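Local coordinates for protein DyP (Bjerkandera adusta, PDB 3VXJ) that is a dye-decolorizing heme peroxidase that probably uses hydrogen peroxide to oxidise dyes and other substrates, here seen with 2,6-dimethoxyphenol bound, at residues K384-G389 with N409-F414. Residues are numbered along the deposited sequence; the frame is centred on the assembly and turned at random.
Sequences KPITPG and NQNETF. With 3DM (2,6-dimethoxyphenol), chain E.
The carboxamide of Asn-411 meets Ile-386 at its oxygen end, on one face: Ile-386 CD1 stands above the plane and slightly beyond Asn-411 OD1, 3.5 Å away. Ile-386 CG1 comes in at a slant, 3.6 Å from the same oxygen, while CG2 approaches from nearer the amide plane. The other flat group, the ring of the bound 2,6-dimethoxyphenol, lies across the loop from this contact. Pro-385 covers one of its faces, with CB above the ring centre, 4.0 Å from C5 and C6, and CD near the edge that carries O1. At the edge carrying the O3 methoxy group, the ligand's O3 comes within 3.2 Å of Lys-384 C, and the phenol is also hydrogen-bonded to Ser-383 O.

With CG1 anti to its carbonyl carbon (chi1 -61°) and the chain extended beyond (chi2 178°), Ile-386 carries CD1 out to the turn, where it meets Gln-410 CB at 3.7 Å. The two side chains cross at about a right angle, and Ile-386 also rests on Glu-300. The amide of Gln-410 is engaged elsewhere: OE1 accepts from Glu-300 N, and NE2 donates to Pro-407 O and Asp-299 OD2. Residues 409-412 form a type I turn, closed by Glu-412 N to Asn-409 O at 3.0 Å, which leads toward the strand 413-415 paired with 401-403.

Shortening Ile-386 to an alanine would probably open a gap beside Asn-411 OD1 and leave Gln-410 CB without its methyl neighbour. This is a small surface contact, burying 132 Å², that joins the dimethoxyphenol-bearing loop to the turn. Ile-386 offers only carbon, so its contacts with Gln-410 CB and Asn-411 OD1 are van der Waals and carry no direction, whereas hydrogen bonds to neighbouring loops hold the Gln-410 amide.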
ATOM      1  N   LYS A 384     -26.515   0.206  -5.819  1.00 13.13           N
ATOM      2  CA  LYS A 384     -26.606   1.617  -5.437  1.00 12.33           C
ATOM      3  C   LYS A 384     -27.540   2.387  -6.373  1.00 12.51           C
ATOM      4  O   LYS A 384     -27.675   2.021  -7.546  1.00 12.92           O
ATOM      5  CB  LYS A 384     -25.217   2.267  -5.424  1.00 11.24           C
ATOM      6  CG  LYS A 384     -24.210   1.642  -4.462  1.00 10.54           C
ATOM      7  CD  LYS A 384     -24.784   1.394  -3.081  1.00 10.25           C
ATOM      8  CE  LYS A 384     -23.688   0.985  -2.130  1.00  9.62           C
ATOM      9  NZ  LYS A 384     -24.195   0.547  -0.806  1.00 10.16           N
ATOM     10  N   PRO A 385     -28.199   3.447  -5.859  1.00 12.23           N
ATOM     11  CA  PRO A 385     -29.147   4.206  -6.689  1.00 12.57           C
ATOM     12  C   PRO A 385     -28.488   5.104  -7.750  1.00 12.91           C
ATOM     13  O   PRO A 385     -29.176   5.580  -8.657  1.00 14.34           O
ATOM     14  CB  PRO A 385     -29.903   5.055  -5.660  1.00 12.95           C
ATOM     15  CG  PRO A 385     -28.936   5.227  -4.538  1.00 12.16           C
ATOM     16  CD  PRO A 385     -28.241   3.897  -4.453  1.00 12.07           C
ATOM     17  N   ILE A 386     -27.184   5.343  -7.611  1.00 12.60           N
ATOM     18  CA  ILE A 386     -26.401   6.124  -8.574  1.00 12.23           C
ATOM     19  C   ILE A 386     -25.143   5.315  -8.873  1.00 11.66           C
ATOM     20  O   ILE A 386     -24.509   4.813  -7.951  1.00 11.18           O
ATOM     21  CB  ILE A 386     -26.007   7.539  -8.019  1.00 12.19           C
ATOM     22  CG1 ILE A 386     -27.266   8.356  -7.703  1.00 13.23           C
ATOM     23  CG2 ILE A 386     -25.110   8.294  -9.019  1.00 13.13           C
ATOM     24  CD1 ILE A 386     -26.994   9.726  -7.109  1.00 14.25           C
ATOM     25  N   THR A 387     -24.794   5.175 -10.149  1.00 11.10           N
ATOM     26  CA  THR A 387     -23.550   4.510 -10.544  1.00 10.72           C
ATOM     27  C   THR A 387     -22.362   5.097  -9.787  1.00  9.99           C
ATOM     28  O   THR A 387     -22.136   6.305  -9.843  1.00 10.49           O
ATOM     29  CB  THR A 387     -23.303   4.680 -12.052  1.00 10.11           C
ATOM     30  OG1 THR A 387     -24.395   4.093 -12.762  1.00 12.16           O
ATOM     31  CG2 THR A 387     -21.992   4.003 -12.487  1.00 11.95           C
ATOM     32  N   PRO A 388     -21.609   4.253  -9.055  1.00  8.86           N
ATOM     33  CA  PRO A 388     -20.459   4.827  -8.319  1.00  8.53           C
ATOM     34  C   PRO A 388     -19.373   5.440  -9.212  1.00  8.78           C
ATOM     35  O   PRO A 388     -18.861   6.522  -8.915  1.00  9.41           O
ATOM     36  CB  PRO A 388     -19.923   3.631  -7.526  1.00  9.35           C
ATOM     37  CG  PRO A 388     -21.120   2.778  -7.308  1.00  8.82           C
ATOM     38  CD  PRO A 388     -21.923   2.884  -8.592  1.00  8.69           C
ATOM     39  N   GLY A 389     -19.020   4.758 -10.294  1.00  8.59           N
ATOM     40  CA  GLY A 389     -17.960   5.259 -11.157  1.00  8.49           C
ATOM     41  C   GLY A 389     -16.580   4.766 -10.761  1.00  8.77           C
ATOM     42  O   GLY A 389     -16.435   3.850  -9.946  1.00  9.02           O
ATOM     43  N   ASN A 409     -25.384  17.677  -5.255  1.00 11.87           N
ATOM     44  CA  ASN A 409     -25.681  17.394  -6.664  1.00 12.13           C
ATOM     45  C   ASN A 409     -25.100  16.035  -7.031  1.00 11.16           C
ATOM     46  O   ASN A 409     -24.142  15.940  -7.799  1.00 10.97           O
ATOM     47  CB  ASN A 409     -25.092  18.476  -7.588  1.00 12.88           C
ATOM     48  CG  ASN A 409     -25.599  19.870  -7.278  1.00 17.47           C
ATOM     49  OD1 ASN A 409     -24.891  20.680  -6.671  1.00 22.23           O
ATOM     50  ND2 ASN A 409     -26.823  20.162  -7.694  1.00 19.44           N
ATOM     51  N   GLN A 410     -25.675  14.981  -6.460  1.00 10.89           N
ATOM     52  CA  GLN A 410     -25.039  13.660  -6.497  1.00 11.04           C
ATOM     53  C   GLN A 410     -25.011  13.016  -7.873  1.00 11.54           C
ATOM     54  O   GLN A 410     -24.151  12.185  -8.160  1.00 11.49           O
ATOM     55  CB  GLN A 410     -25.676  12.729  -5.465  1.00 10.62           C
ATOM     56  CG  GLN A 410     -25.438  13.239  -4.044  1.00 10.16           C
ATOM     57  CD  GLN A 410     -26.098  12.395  -2.962  1.00  9.56           C
ATOM     58  OE1 GLN A 410     -26.364  11.199  -3.142  1.00 10.03           O
ATOM     59  NE2 GLN A 410     -26.343  13.017  -1.817  1.00  9.03           N
ATOM     60  N   ASN A 411     -25.937  13.426  -8.736  1.00 12.46           N
ATOM     61  CA  ASN A 411     -25.935  12.937 -10.113  1.00 13.85           C
ATOM     62  C   ASN A 411     -24.887  13.587 -11.006  1.00 13.76           C
ATOM     63  O   ASN A 411     -24.670  13.134 -12.128  1.00 14.44           O
ATOM     64  CB  ASN A 411     -27.321  13.046 -10.745  1.00 15.09           C
ATOM     65  CG  ASN A 411     -28.181  11.831 -10.469  1.00 17.85           C
ATOM     66  OD1 ASN A 411     -27.693  10.693 -10.433  1.00 21.59           O
ATOM     67  ND2 ASN A 411     -29.470  12.060 -10.284  1.00 20.62           N
ATOM     68  N   GLU A 412     -24.244  14.648 -10.519  1.00 13.09           N
ATOM     69  CA  GLU A 412     -23.171  15.279 -11.270  1.00 13.73           C
ATOM     70  C   GLU A 412     -21.982  14.329 -11.339  1.00 13.59           C
ATOM     71  O   GLU A 412     -21.548  13.777 -10.325  1.00 13.08           O
ATOM     72  CB  GLU A 412     -22.763  16.611 -10.636  1.00 13.95           C
ATOM     73  CG  GLU A 412     -21.722  17.384 -11.447  1.00 15.17           C
ATOM     74  CD  GLU A 412     -21.176  18.591 -10.709  1.00 17.54           C
ATOM     75  OE1 GLU A 412     -21.322  18.659  -9.473  1.00 17.19           O
ATOM     76  OE2 GLU A 412     -20.587  19.474 -11.369  1.00 21.05           O
ATOM     77  N   THR A 413     -21.463  14.136 -12.542  1.00 13.78           N
ATOM     78  CA  THR A 413     -20.272  13.313 -12.706  1.00 14.85           C
ATOM     79  C   THR A 413     -19.030  14.175 -12.877  1.00 14.45           C
ATOM     80  O   THR A 413     -19.073  15.272 -13.442  1.00 15.08           O
ATOM     81  CB  THR A 413     -20.404  12.329 -13.884  1.00 15.90           C
ATOM     82  OG1 THR A 413     -20.478  13.058 -15.104  1.00 18.77           O
ATOM     83  CG2 THR A 413     -21.648  11.462 -13.731  1.00 16.89           C
ATOM     84  N   PHE A 414     -17.924  13.658 -12.362  1.00 13.48           N
ATOM     85  CA  PHE A 414     -16.629  14.294 -12.492  1.00 13.83           C
ATOM     86  C   PHE A 414     -15.747  13.367 -13.326  1.00 13.86           C
ATOM     87  O   PHE A 414     -15.650  12.172 -13.028  1.00 13.87           O
ATOM     88  CB  PHE A 414     -16.010  14.522 -11.102  1.00 13.47           C
ATOM     89  CG  PHE A 414     -16.725  15.560 -10.266  1.00 12.98           C
ATOM     90  CD1 PHE A 414     -16.114  16.779  -9.980  1.00 15.47           C
ATOM     91  CD2 PHE A 414     -17.996  15.309  -9.741  1.00 12.90           C
ATOM     92  CE1 PHE A 414     -16.756  17.737  -9.201  1.00 16.60           C
ATOM     93  CE2 PHE A 414     -18.657  16.273  -8.972  1.00 13.94           C
ATOM     94  CZ  PHE A 414     -18.031  17.484  -8.699  1.00 14.87           C
TER
HETATM   95  O1  3DM E 504     -30.153   1.069  -3.349  1.00 21.22           O
HETATM   96  C1  3DM E 504     -31.141   1.587  -4.129  1.00 21.79           C
HETATM   97  C2  3DM E 504     -32.123   2.391  -3.549  1.00 21.82           C
HETATM   98  O2  3DM E 504     -32.042   2.629  -2.205  1.00 22.56           O
HETATM   99  C7  3DM E 504     -33.151   3.336  -1.620  1.00 22.62           C
HETATM  100  C3  3DM E 504     -33.138   2.930  -4.351  1.00 22.03           C
HETATM  101  C4  3DM E 504     -33.168   2.657  -5.721  1.00 22.15           C
HETATM  102  C5  3DM E 504     -32.184   1.848  -6.295  1.00 22.39           C
HETATM  103  C6  3DM E 504     -31.168   1.308  -5.497  1.00 22.33           C
HETATM  104  O3  3DM E 504     -30.172   0.518  -6.012  1.00 23.14           O
HETATM  105  C8  3DM E 504     -30.469  -0.131  -7.266  1.00 24.28           C